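Local structure of CD1-2 antigen (Gallus gallus, 3DBX) at residues L20-V24 with Y95-F99; P190-F196 with V208-F214. The protein probably presents lipid antigens at the cell surface, holding a fatty acid in the small hydrophobic groove of its MHC class I-like fold, which pairs with beta-2-microglobulin. One frame throughout, in Å; residues are numbered along the deposited sequence.

Contact 1. Residues L20-V24 with Y95-F99; sequences LLGNV and YPRVF. With NAG (2-acetamido-2-deoxy-beta-D-glucopyranose), chain C.
At the apolar centre, Leu21 (chi1 m, chi2 p) packs on the helix-facing side of the antiparallel sheet that floors the MHC-like groove: its CD2 lies 3.8 Å from Phe99 CE2 and its CB 3.9 Å from Tyr95 CE1. His85 and Met84 of helix 77-89 close over Leu21 and Phe99. On the opposite face Leu20 (chi1 t, chi2 p) brings CD1 to 3.7 Å from Val98 CG2. Strand ends 20-21 and 97-99 run antiparallel, Leu20 facing Val98 as a non-hydrogen-bonded pair (CA-CA 4.5 Å) and Leu21 facing Arg97 as a hydrogen-bonded one (5.1 Å), with Leu21 N to Arg97 O 2.8 Å and Arg97 N to Leu21 O 3.1 Å. Beyond it the strands stop pairing: Pro96 follows a cis peptide bond, and its CA makes a CA-H...O contact of 3.2 Å with Leu21 O. The CA-to-CB bond of Tyr95 points toward 20-24, and with chi1 m its ring takes Val24 CA over one face in a CH-pi contact, 4.3 Å from the centroid, while its hydroxyl hydrogen-bonds His85. The end of Arg97 leads away from 20-24, NH1 to a salt bridge with Glu121. At the outer edge Asn23 carries the N-linked glycan through a 1.5 Å bond from ND2 to NAG C1.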
loop_
_atom_site.group_PDB
_atom_site.type_symbol
_atom_site.label_atom_id
_atom_site.label_comp_id
_atom_site.label_asym_id
_atom_site.label_seq_id
_atom_site.Cartn_x
_atom_site.Cartn_y
_atom_site.Cartn_z
ATOM N N LEU A 20 11.415 11.832 8.194
ATOM C CA LEU A 20 10.760 13.078 8.568
ATOM C C LEU A 20 11.685 13.841 9.484
ATOM O O LEU A 20 11.903 13.479 10.657
ATOM C CB LEU A 20 9.401 12.844 9.236
ATOM C CG LEU A 20 8.720 14.044 9.931
ATOM C CD1 LEU A 20 8.705 15.371 9.107
ATOM C CD2 LEU A 20 7.303 13.649 10.350
ATOM N N LEU A 21 12.234 14.907 8.925
ATOM C CA LEU A 21 13.221 15.706 9.582
ATOM C C LEU A 21 12.508 16.900 10.234
ATOM O O LEU A 21 12.367 17.961 9.635
ATOM C CB LEU A 21 14.271 16.135 8.550
ATOM C CG LEU A 21 15.457 15.216 8.211
ATOM C CD1 LEU A 21 15.102 13.754 8.089
ATOM C CD2 LEU A 21 16.227 15.718 6.979
ATOM N N GLY A 22 12.061 16.679 11.472
ATOM C CA GLY A 22 11.334 17.662 12.282
ATOM C C GLY A 22 12.043 18.970 12.515
ATOM O O GLY A 22 11.651 19.985 11.957
ATOM N N ASN A 23 13.062 18.951 13.374
ATOM C CA ASN A 23 13.992 20.075 13.563
ATOM C C ASN A 23 15.432 19.571 13.423
ATOM O O ASN A 23 15.661 18.434 12.996
ATOM C CB ASN A 23 13.777 20.787 14.917
ATOM C CG ASN A 23 13.680 19.823 16.096
ATOM O OD1 ASN A 23 14.179 18.701 16.034
ATOM N ND2 ASN A 23 13.038 20.270 17.184
ATOM N N VAL A 24 16.401 20.399 13.778
ATOM C CA VAL A 24 17.804 20.003 13.647
ATOM C C VAL A 24 18.145 18.695 14.427
ATOM O O VAL A 24 18.796 17.796 13.894
ATOM C CB VAL A 24 18.745 21.191 13.944
ATOM C CG1 VAL A 24 18.605 21.658 15.386
ATOM C CG2 VAL A 24 20.181 20.848 13.593
ATOM N N TYR A 95 13.524 23.277 8.076
ATOM C CA TYR A 95 12.679 22.213 8.650
ATOM C C TYR A 95 11.208 22.664 8.872
ATOM O O TYR A 95 10.958 23.853 9.045
ATOM C CB TYR A 95 13.285 21.731 9.980
ATOM C CG TYR A 95 14.707 21.161 9.891
ATOM C CD1 TYR A 95 14.931 19.787 9.801
ATOM C CD2 TYR A 95 15.812 22.000 9.896
ATOM C CE1 TYR A 95 16.237 19.266 9.729
ATOM C CE2 TYR A 95 17.117 21.495 9.817
ATOM C CZ TYR A 95 17.316 20.126 9.730
ATOM O OH TYR A 95 18.609 19.644 9.659
ATOM N N PRO A 96 10.232 21.720 8.876
ATOM C CA PRO A 96 10.358 20.270 8.622
ATOM C C PRO A 96 10.595 19.988 7.153
ATOM O O PRO A 96 10.208 20.774 6.284
ATOM C CB PRO A 96 8.988 19.692 9.058
ATOM C CG PRO A 96 8.252 20.858 9.757
ATOM C CD PRO A 96 8.837 22.097 9.166
ATOM N N ARG A 97 11.272 18.886 6.895
ATOM C CA ARG A 97 11.449 18.360 5.559
ATOM C C ARG A 97 11.083 16.875 5.626
ATOM O O ARG A 97 11.439 16.200 6.586
ATOM C CB ARG A 97 12.906 18.515 5.116
ATOM C CG ARG A 97 13.264 19.887 4.624
ATOM C CD ARG A 97 12.619 20.197 3.295
ATOM N NE ARG A 97 12.557 21.640 3.097
ATOM C CZ ARG A 97 11.930 22.235 2.093
ATOM N NH1 ARG A 97 11.287 21.524 1.178
ATOM N NH2 ARG A 97 11.912 23.543 2.029
ATOM N N VAL A 98 10.337 16.377 4.648
ATOM C CA VAL A 98 10.097 14.940 4.556
ATOM C C VAL A 98 10.783 14.372 3.318
ATOM O O VAL A 98 10.462 14.754 2.182
ATOM C CB VAL A 98 8.594 14.560 4.484
ATOM C CG1 VAL A 98 8.419 13.044 4.651
ATOM C CG2 VAL A 98 7.783 15.287 5.522
ATOM N N PHE A 99 11.693 13.424 3.537
ATOM C CA PHE A 99 12.337 12.714 2.427
ATOM C C PHE A 99 11.809 11.297 2.343
ATOM O O PHE A 99 11.474 10.717 3.364
ATOM C CB PHE A 99 13.866 12.703 2.578
ATOM C CG PHE A 99 14.512 14.067 2.394
ATOM C CD1 PHE A 99 15.017 14.449 1.153
ATOM C CD2 PHE A 99 14.617 14.952 3.461
ATOM C CE1 PHE A 99 15.602 15.701 0.972
ATOM C CE2 PHE A 99 15.213 16.189 3.300
ATOM C CZ PHE A 99 15.712 16.568 2.050
HETATM C C1 NAG C . 12.814 19.243 18.186
HETATM C C2 NAG C . 12.938 20.155 19.418
HETATM C C3 NAG C . 12.587 19.342 20.661
HETATM C C4 NAG C . 11.171 18.803 20.511
HETATM C C5 NAG C . 11.065 17.896 19.274
HETATM C C6 NAG C . 9.616 17.401 19.146
HETATM C C7 NAG C . 14.510 22.053 19.377
HETATM C C8 NAG C . 14.257 22.959 20.554
HETATM N N2 NAG C . 14.268 20.745 19.544
HETATM O O3 NAG C . 12.665 20.090 21.845
HETATM O O4 NAG C . 10.818 18.132 21.707
HETATM O O5 NAG C . 11.539 18.572 18.100
HETATM O O6 NAG C . 9.158 17.291 17.816
HETATM O O7 NAG C . 14.928 22.534 18.319
#

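Contact 2. Residues P190-F196 with V208-F214; sequences PPMAVVF and VCRVTSF
A sharp corner at Ser213, with phi/psi of 79/9°, ends a regular antiparallel ladder; Ser213 and Phe214 together face Tyr249 as a G1 beta bulge. The shift shows in the register, where Met192 lies opposite Thr212 but Pro191 opposite Phe214 (CA-CA 4.3 Å). Pro191 CB packs 3.5 Å from Val211 CG1 and 3.6 Å from Phe214 CB. From there strands 192-196 and 208-212 run at 163°, their axes 4.7 Å apart at closest approach. Three hydrogen-bonded pairs each make two bonds: Met192 N to Thr212 O 3.0 Å and Thr212 N to Met192 O 2.9 Å; Val194 N to Arg210 O 3.0 Å and Arg210 N to Val194 O 2.8 Å; Phe196 N to Val208 O 3.1 Å and Val208 N to Phe196 O 2.9 Å. Ala193-Val211 and Val195-Cys209 are the intervening non-hydrogen-bonded pairs. This is the first hairpin of the immunoglobulin C1-set domain, and Ala193, Val195, Cys209 and Val211 face the sandwich interior. Cys209 (chi1 t) forms the intersheet disulfide with Cys267; Ala193 and Val195 meet Val281 of strand 279-282. The other face carries Met192, Val194, Phe196, Val208, Arg210 and Thr212. Phe196 (chi1 p) lays its ring over Val208 in a CH-pi contact, Val208 CB 3.9 Å from the centroid of the Phe196 ring. Extended Arg210, all four chi angles near 180°, directs NH2 to a polar side chain of beta-2-microglobulin, and Ser213 OG bonds a basic side chain of that subunit. Met192 CG approaches Thr212 OG1 to 3.2 Å.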
loop_
_atom_site.group_PDB
_atom_site.type_symbol
_atom_site.label_atom_id
_atom_site.label_comp_id
_atom_site.label_asym_id
_atom_site.label_seq_id
_atom_site.Cartn_x
_atom_site.Cartn_y
_atom_site.Cartn_z
ATOM N N PRO A 190 -9.687 -18.145 -2.068
ATOM C CA PRO A 190 -10.652 -17.650 -3.079
ATOM C C PRO A 190 -11.609 -16.556 -2.572
ATOM O O PRO A 190 -11.921 -16.527 -1.363
ATOM C CB PRO A 190 -11.406 -18.914 -3.519
ATOM C CG PRO A 190 -10.483 -20.056 -3.151
ATOM C CD PRO A 190 -9.834 -19.576 -1.829
ATOM N N PRO A 191 -12.093 -15.682 -3.492
ATOM C CA PRO A 191 -12.994 -14.616 -3.128
ATOM C C PRO A 191 -14.378 -15.150 -2.860
ATOM O O PRO A 191 -14.703 -16.263 -3.316
ATOM C CB PRO A 191 -13.001 -13.727 -4.399
ATOM C CG PRO A 191 -12.811 -14.696 -5.499
ATOM C CD PRO A 191 -11.790 -15.659 -4.946
ATOM N N MET A 192 -15.182 -14.383 -2.122
ATOM C CA MET A 192 -16.618 -14.648 -2.065
ATOM C C MET A 192 -17.256 -13.364 -2.536
ATOM O O MET A 192 -16.635 -12.334 -2.414
ATOM C CB MET A 192 -17.121 -15.057 -0.678
ATOM C CG MET A 192 -16.887 -14.138 0.461
ATOM S SD MET A 192 -18.029 -14.520 1.862
ATOM C CE MET A 192 -19.560 -13.799 1.233
ATOM N N ALA A 193 -18.458 -13.421 -3.112
ATOM C CA ALA A 193 -19.061 -12.199 -3.683
ATOM C C ALA A 193 -20.561 -12.124 -3.403
ATOM O O ALA A 193 -21.237 -13.139 -3.222
ATOM C CB ALA A 193 -18.777 -12.083 -5.182
ATOM N N VAL A 194 -21.058 -10.902 -3.311
ATOM C CA VAL A 194 -22.471 -10.663 -3.054
ATOM C C VAL A 194 -22.903 -9.576 -4.029
ATOM O O VAL A 194 -22.106 -8.679 -4.350
ATOM C CB VAL A 194 -22.778 -10.285 -1.568
ATOM C CG1 VAL A 194 -22.496 -11.469 -0.597
ATOM C CG2 VAL A 194 -22.042 -9.005 -1.093
ATOM N N VAL A 195 -24.142 -9.686 -4.516
ATOM C CA VAL A 195 -24.728 -8.698 -5.442
ATOM C C VAL A 195 -26.012 -8.126 -4.816
ATOM O O VAL A 195 -26.865 -8.887 -4.315
ATOM C CB VAL A 195 -25.038 -9.329 -6.820
ATOM C CG1 VAL A 195 -25.790 -8.355 -7.698
ATOM C CG2 VAL A 195 -23.752 -9.720 -7.537
ATOM N N PHE A 196 -26.140 -6.800 -4.796
ATOM C CA PHE A 196 -27.391 -6.166 -4.361
ATOM C C PHE A 196 -27.639 -4.881 -5.161
ATOM O O PHE A 196 -26.759 -4.432 -5.888
ATOM C CB PHE A 196 -27.379 -5.887 -2.850
ATOM C CG PHE A 196 -26.126 -5.190 -2.373
ATOM C CD1 PHE A 196 -24.970 -5.933 -2.078
ATOM C CD2 PHE A 196 -26.085 -3.818 -2.273
ATOM C CE1 PHE A 196 -23.804 -5.294 -1.660
ATOM C CE2 PHE A 196 -24.916 -3.156 -1.850
ATOM C CZ PHE A 196 -23.786 -3.892 -1.527
ATOM N N VAL A 208 -24.461 -3.457 -7.282
ATOM C CA VAL A 208 -23.174 -3.511 -6.570
ATOM C C VAL A 208 -22.750 -4.951 -6.462
ATOM O O VAL A 208 -23.549 -5.791 -6.073
ATOM C CB VAL A 208 -23.274 -2.946 -5.125
ATOM C CG1 VAL A 208 -21.939 -3.009 -4.399
ATOM C CG2 VAL A 208 -23.791 -1.485 -5.118
ATOM N N CYS A 209 -21.510 -5.244 -6.847
ATOM C CA CYS A 209 -20.936 -6.560 -6.601
ATOM C C CYS A 209 -19.795 -6.331 -5.583
ATOM O O CYS A 209 -18.842 -5.632 -5.902
ATOM C CB CYS A 209 -20.345 -7.059 -7.893
ATOM S SG CYS A 209 -19.604 -8.690 -7.780
ATOM N N ARG A 210 -19.916 -6.870 -4.370
ATOM C CA ARG A 210 -18.887 -6.681 -3.371
ATOM C C ARG A 210 -18.117 -7.996 -3.274
ATOM O O ARG A 210 -18.712 -9.033 -3.003
ATOM C CB ARG A 210 -19.520 -6.306 -2.035
ATOM C CG ARG A 210 -18.505 -6.142 -0.885
ATOM C CD ARG A 210 -19.255 -5.968 0.439
ATOM N NE ARG A 210 -18.356 -6.122 1.579
ATOM C CZ ARG A 210 -18.726 -6.066 2.847
ATOM N NH1 ARG A 210 -19.994 -5.817 3.164
ATOM N NH2 ARG A 210 -17.818 -6.217 3.792
ATOM N N VAL A 211 -16.809 -7.952 -3.529
ATOM C CA VAL A 211 -15.985 -9.176 -3.577
ATOM C C VAL A 211 -15.011 -9.090 -2.423
ATOM O O VAL A 211 -14.356 -8.079 -2.281
ATOM C CB VAL A 211 -15.182 -9.228 -4.881
ATOM C CG1 VAL A 211 -14.446 -10.576 -4.974
ATOM C CG2 VAL A 211 -16.160 -9.085 -6.127
ATOM N N THR A 212 -14.965 -10.125 -1.581
ATOM C CA THR A 212 -14.211 -10.052 -0.327
ATOM C C THR A 212 -13.293 -11.286 -0.161
ATOM O O THR A 212 -13.395 -12.251 -0.931
ATOM C CB THR A 212 -15.216 -9.896 0.891
ATOM O OG1 THR A 212 -16.063 -11.053 0.950
ATOM C CG2 THR A 212 -16.147 -8.700 0.682
ATOM N N SER A 213 -12.355 -11.222 0.777
ATOM C CA SER A 213 -11.668 -12.411 1.332
ATOM C C SER A 213 -10.575 -13.018 0.509
ATOM O O SER A 213 -10.060 -14.090 0.887
ATOM C CB SER A 213 -12.663 -13.514 1.745
ATOM O OG SER A 213 -13.468 -13.050 2.818
ATOM N N PHE A 214 -10.167 -12.359 -0.581
ATOM C CA PHE A 214 -9.305 -13.049 -1.543
ATOM C C PHE A 214 -7.807 -12.760 -1.458
ATOM O O PHE A 214 -7.377 -11.666 -1.108
ATOM C CB PHE A 214 -9.786 -12.820 -2.978
ATOM C CG PHE A 214 -9.813 -11.368 -3.391
ATOM C CD1 PHE A 214 -10.950 -10.616 -3.202
ATOM C CD2 PHE A 214 -8.722 -10.798 -4.032
ATOM C CE1 PHE A 214 -11.003 -9.260 -3.644
ATOM C CE2 PHE A 214 -8.729 -9.477 -4.433
ATOM C CZ PHE A 214 -9.874 -8.691 -4.222
#

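Overall arrangement
From the N terminus, strand 12-21 leads into contact 1, which closes only after a 70-residue excursion through further sheet strands and helices 66-71 and 77-89, when the chain returns at 95-99. Contact 1 thereby joins adjacent strands 12-21 and 97-107 at one end of the groove floor. The chain then completes the floor and the helices up to 182-185 before entering the immunoglobulin domain, where contact 2 closes a hairpin across just 11 intervening residues, pairing the first two strands of that domain. The two contacts are in series, neither nested nor crossed. Their centres lie 43 Å apart, on opposite sides of the chain's centre, with nearest atoms about 30 Å apart.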